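Local coordinates for protein design 2L4HC2_11 (Synthetic construct, PDB 5J2L) that assembles with a second copy of itself into a designed helical-bundle homodimer whose pairing specificity comes from hydrogen-bond networks, at the interface of chains A and B. Numbering follows the deposited sequence. Chains: chain A/B, protein design 2L4HC2_11.

Contact 1: the interface of chains A and B. Residues chain A 25, 60, 63-64, 67; chain B 64, 67, 71.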
loop_
_atom_site.group_PDB
_atom_site.type_symbol
_atom_site.label_atom_id
_atom_site.label_comp_id
_atom_site.label_asym_id
_atom_site.label_seq_id
_atom_site.Cartn_x
_atom_site.Cartn_y
_atom_site.Cartn_z
ATOM N N THR A 25 -1.088 -0.614 -8.072
ATOM C CA THR A 25 -2.009 -1.212 -7.096
ATOM C C THR A 25 -2.479 -2.573 -7.571
ATOM O O THR A 25 -2.550 -3.514 -6.781
ATOM C CB THR A 25 -3.233 -0.326 -6.807
ATOM O OG1 THR A 25 -2.823 0.910 -6.214
ATOM C CG2 THR A 25 -4.184 -1.041 -5.858
ATOM N N LEU A 60 4.345 -0.858 -1.196
ATOM C CA LEU A 60 3.270 -0.035 -0.661
ATOM C C LEU A 60 3.816 1.279 -0.139
ATOM O O LEU A 60 3.207 2.324 -0.337
ATOM C CB LEU A 60 2.496 -0.770 0.459
ATOM C CG LEU A 60 1.586 -1.915 0.014
ATOM C CD1 LEU A 60 1.063 -2.651 1.248
ATOM C CD2 LEU A 60 0.429 -1.345 -0.783
ATOM N N GLN A 63 4.471 3.552 -2.980
ATOM C CA GLN A 63 3.226 4.078 -3.511
ATOM C C GLN A 63 2.717 5.220 -2.657
ATOM O O GLN A 63 2.325 6.268 -3.173
ATOM C CB GLN A 63 2.169 2.974 -3.657
ATOM C CG GLN A 63 0.859 3.490 -4.206
ATOM C CD GLN A 63 -0.104 2.395 -4.593
ATOM O OE1 GLN A 63 -0.549 1.580 -3.774
ATOM N NE2 GLN A 63 -0.426 2.381 -5.884
ATOM N N SER A 64 2.734 4.995 -1.365
ATOM C CA SER A 64 2.306 5.935 -0.366
ATOM C C SER A 64 3.062 7.261 -0.500
ATOM O O SER A 64 2.446 8.326 -0.519
ATOM C CB SER A 64 2.496 5.303 0.994
ATOM O OG SER A 64 2.117 6.165 2.016
ATOM N N LEU A 67 1.969 9.155 -3.531
ATOM C CA LEU A 67 0.674 9.789 -3.374
ATOM C C LEU A 67 0.812 11.040 -2.521
ATOM O O LEU A 67 0.122 12.028 -2.762
ATOM C CB LEU A 67 -0.350 8.823 -2.761
ATOM C CG LEU A 67 -0.725 7.648 -3.654
ATOM C CD1 LEU A 67 -1.729 6.756 -2.927
ATOM C CD2 LEU A 67 -1.251 8.181 -4.974
ATOM N N SER B 64 -3.608 -2.155 0.727
ATOM C CA SER B 64 -3.554 -1.952 -0.715
ATOM C C SER B 64 -4.859 -1.317 -1.183
ATOM O O SER B 64 -4.864 -0.384 -1.990
ATOM C CB SER B 64 -3.269 -3.261 -1.427
ATOM O OG SER B 64 -3.158 -3.068 -2.801
ATOM N N LEU B 67 -5.139 2.333 -0.380
ATOM C CA LEU B 67 -4.421 3.163 -1.340
ATOM C C LEU B 67 -5.208 3.314 -2.642
ATOM O O LEU B 67 -5.217 4.390 -3.223
ATOM C CB LEU B 67 -3.024 2.601 -1.597
ATOM C CG LEU B 67 -2.055 2.744 -0.426
ATOM C CD1 LEU B 67 -0.775 1.985 -0.726
ATOM C CD2 LEU B 67 -1.768 4.215 -0.203
ATOM N N ILE B 71 -6.356 6.884 -4.364
ATOM C CA ILE B 71 -6.088 7.183 -5.775
ATOM C C ILE B 71 -7.385 7.594 -6.483
ATOM O O ILE B 71 -7.418 8.577 -7.236
ATOM C CB ILE B 71 -5.444 5.961 -6.486
ATOM C CG1 ILE B 71 -4.046 5.731 -5.947
ATOM C CG2 ILE B 71 -5.398 6.172 -7.988
ATOM C CD1 ILE B 71 -3.456 4.411 -6.356
#

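Contact 2: the interface of chains A and B. Residues chain A 15, 18-19, 22; chain B 71, 75, 79.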
loop_
_atom_site.group_PDB
_atom_site.type_symbol
_atom_site.label_atom_id
_atom_site.label_comp_id
_atom_site.label_asym_id
_atom_site.label_seq_id
_atom_site.Cartn_x
_atom_site.Cartn_y
_atom_site.Cartn_z
ATOM N N GLN A 15 -2.374 13.353 -13.049
ATOM C CA GLN A 15 -3.242 12.316 -13.568
ATOM C C GLN A 15 -2.443 11.203 -14.206
ATOM O O GLN A 15 -2.790 10.034 -14.046
ATOM C CB GLN A 15 -4.272 12.855 -14.560
ATOM C CG GLN A 15 -5.186 11.749 -15.109
ATOM C CD GLN A 15 -6.020 11.039 -14.034
ATOM O OE1 GLN A 15 -6.725 11.683 -13.248
ATOM N NE2 GLN A 15 -5.939 9.704 -13.999
ATOM N N LEU A 18 -1.204 9.179 -11.420
ATOM C CA LEU A 18 -2.275 8.403 -10.800
ATOM C C LEU A 18 -2.625 7.175 -11.646
ATOM O O LEU A 18 -2.913 6.113 -11.095
ATOM C CB LEU A 18 -3.497 9.284 -10.545
ATOM C CG LEU A 18 -3.310 10.319 -9.440
ATOM C CD1 LEU A 18 -4.508 11.245 -9.398
ATOM C CD2 LEU A 18 -3.143 9.611 -8.097
ATOM N N ASP A 19 -2.555 7.309 -12.971
ATOM C CA ASP A 19 -2.786 6.180 -13.871
ATOM C C ASP A 19 -1.771 5.088 -13.560
ATOM O O ASP A 19 -2.121 3.913 -13.421
ATOM C CB ASP A 19 -2.676 6.601 -15.340
ATOM C CG ASP A 19 -3.824 7.472 -15.832
ATOM O OD1 ASP A 19 -4.849 7.515 -15.190
ATOM O OD2 ASP A 19 -3.663 8.091 -16.859
ATOM N N ARG A 22 -2.509 3.384 -10.306
ATOM C CA ARG A 22 -3.606 2.443 -10.420
ATOM C C ARG A 22 -3.046 1.099 -10.891
ATOM O O ARG A 22 -3.424 0.045 -10.375
ATOM C CB ARG A 22 -4.700 2.954 -11.370
ATOM C CG ARG A 22 -5.545 4.100 -10.827
ATOM C CD ARG A 22 -6.461 4.734 -11.850
ATOM N NE ARG A 22 -7.493 3.830 -12.372
ATOM C CZ ARG A 22 -8.457 4.192 -13.266
ATOM N NH1 ARG A 22 -8.539 5.434 -13.702
ATOM N NH2 ARG A 22 -9.335 3.304 -13.710
ATOM N N ILE B 71 -6.356 6.884 -4.364
ATOM C CA ILE B 71 -6.088 7.183 -5.775
ATOM C C ILE B 71 -7.385 7.594 -6.483
ATOM O O ILE B 71 -7.418 8.577 -7.236
ATOM C CB ILE B 71 -5.444 5.961 -6.486
ATOM C CG1 ILE B 71 -4.046 5.731 -5.947
ATOM C CG2 ILE B 71 -5.398 6.172 -7.988
ATOM C CD1 ILE B 71 -3.456 4.411 -6.356
ATOM N N GLU B 75 -8.193 11.259 -8.251
ATOM C CA GLU B 75 -8.576 11.378 -9.655
ATOM C C GLU B 75 -9.862 12.172 -9.790
ATOM O O GLU B 75 -10.015 12.949 -10.731
ATOM C CB GLU B 75 -8.737 10.014 -10.334
ATOM C CG GLU B 75 -7.446 9.244 -10.588
ATOM C CD GLU B 75 -7.707 7.916 -11.263
ATOM O OE1 GLU B 75 -8.518 7.172 -10.767
ATOM O OE2 GLU B 75 -7.137 7.667 -12.306
ATOM N N ARG B 79 -10.215 15.629 -11.969
ATOM C CA ARG B 79 -11.224 15.738 -13.003
ATOM C C ARG B 79 -12.247 16.848 -12.686
ATOM O O ARG B 79 -12.762 17.496 -13.598
ATOM C CB ARG B 79 -11.897 14.387 -13.203
ATOM C CG ARG B 79 -10.982 13.339 -13.849
ATOM C CD ARG B 79 -11.637 12.007 -13.994
ATOM N NE ARG B 79 -10.766 11.022 -14.646
ATOM C CZ ARG B 79 -11.105 9.734 -14.877
ATOM N NH1 ARG B 79 -12.283 9.286 -14.503
ATOM N NH2 ARG B 79 -10.267 8.910 -15.483
#

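Contact 1: the interface of chains A and B
B:Leu67 pushes its isobutyl group between A:Leu60, A:Gln63 and A:Leu67 in the core of a de novo four-helix bundle, a coiled-coil-like dimer of two helical hairpins. All the chain B residues here, and A:Leu60, A:Gln63 and A:Leu67, belong to the second helix (46-80) of their chain; A:Thr25 comes from the first (7-41).

The apolar packing is divided between the two methyls of B:Leu67. With CG anti to its own carbonyl carbon (chi1 -70°), the side chain sends CD1 towards CD2 of A:Leu60, 3.5 Å away, while CD2 faces CD1 of A:Leu67 at 3.7 Å. Each pair of leucines lies at a slant, and A:Leu67 and B:Leu67, the same residue in the two copies, meet here through different methyls. One turn further along chain B, B:Ile71 lays its CG1 against CD2 of A:Leu67 at 3.8 Å, the two side chains roughly perpendicular.

A hydrogen bond within chain A joins its two helices. A:Gln63 leaves the backbone with CG anti to N (chi1 180°) and runs on extended, which carries its amide across to the first helix. There NE2 donates to the hydroxyl OG1 of A:Thr25 over 2.8 Å, the acceptor tilted 18° from the amide plane. This bond probably limits the amide's rotation, with the carbonyl OE1 turned towards B:Leu67, whose CB is 3.5 Å from that oxygen; the two side chains run antiparallel alongside one another. The pair is probably part of a designed, buried hydrogen-bond network, here within one monomer.

B:Leu67 and B:Ile71 pack hydrocarbon over it. The CD1 methyl of B:Ile71 sits 3.6 Å from OG1 of A:Thr25 and also beside the amide nitrogen of A:Gln63. On the other branch of the threonine, CG2 meets the hydroxyl OG of B:Ser64 at 3.8 Å.

Contact 2: the interface of chains A and B
The carboxylate oxygen OE2 of B:Glu75 is gripped by donors from A:Gln15 and A:Arg22, both on the first helix of chain A (7-41). The amide NE2 of A:Gln15 donates a hydrogen bond to it over 2.9 Å, arriving on the anti side and tilted a little from the carboxylate plane, while the guanidinium NH1 of A:Arg22 takes the syn lone pair at 3.0 Å in a salt bridge. The arginine bends at chi3 (64°), and its guanidinium meets the carboxylate with NH1 leading, not flat against it, the planes 81° apart.

A:Asp19 forms the second shell. Its OD1 accepts a hydrogen bond from the same A:Gln15 NE2 at 2.7 Å, the donor lying above the plane of the aspartate carboxylate, and this bond probably fixes the amide's rotation. The two carboxylates approach each other here, and A:Arg22, with B:Arg79 more remotely, would probably help offset their charge.

Beneath the polar group, CD1 of A:Leu18 lies 3.7 Å from CG of B:Glu75. The CG2 branch of B:Ile71 supports CG of A:Arg22 at 3.5 Å. Were B:Glu75 an alanine, the A:Arg22 guanidinium would probably lose its anionic mate, A:Gln15 NE2 its acceptor across the interface, and A:Leu18 CD1 its CG neighbour. The site fastens helix 7-41 of chain A to helix 46-80 of chain B and probably helps hold the dimer together.

Contact 1 and contact 2 follow one another along the bundle, the centres of their C-alpha atoms about 11 Å apart. Helix 46-80 of chain B and helix 7-41 of chain A take part in both; contact 1 also brings in helix 46-80 of chain A. B:Ile71 belongs to both and joins them, its CG1 and CD1 turned to contact 1 and its CG2 to contact 2. The same chain B helix therefore passes from a core layer where leucine packing surrounds a hydrogen-bonded pair to a charged layer, and the packing and polar bonds of both probably contribute stability and pairing specificity to the designed homodimer.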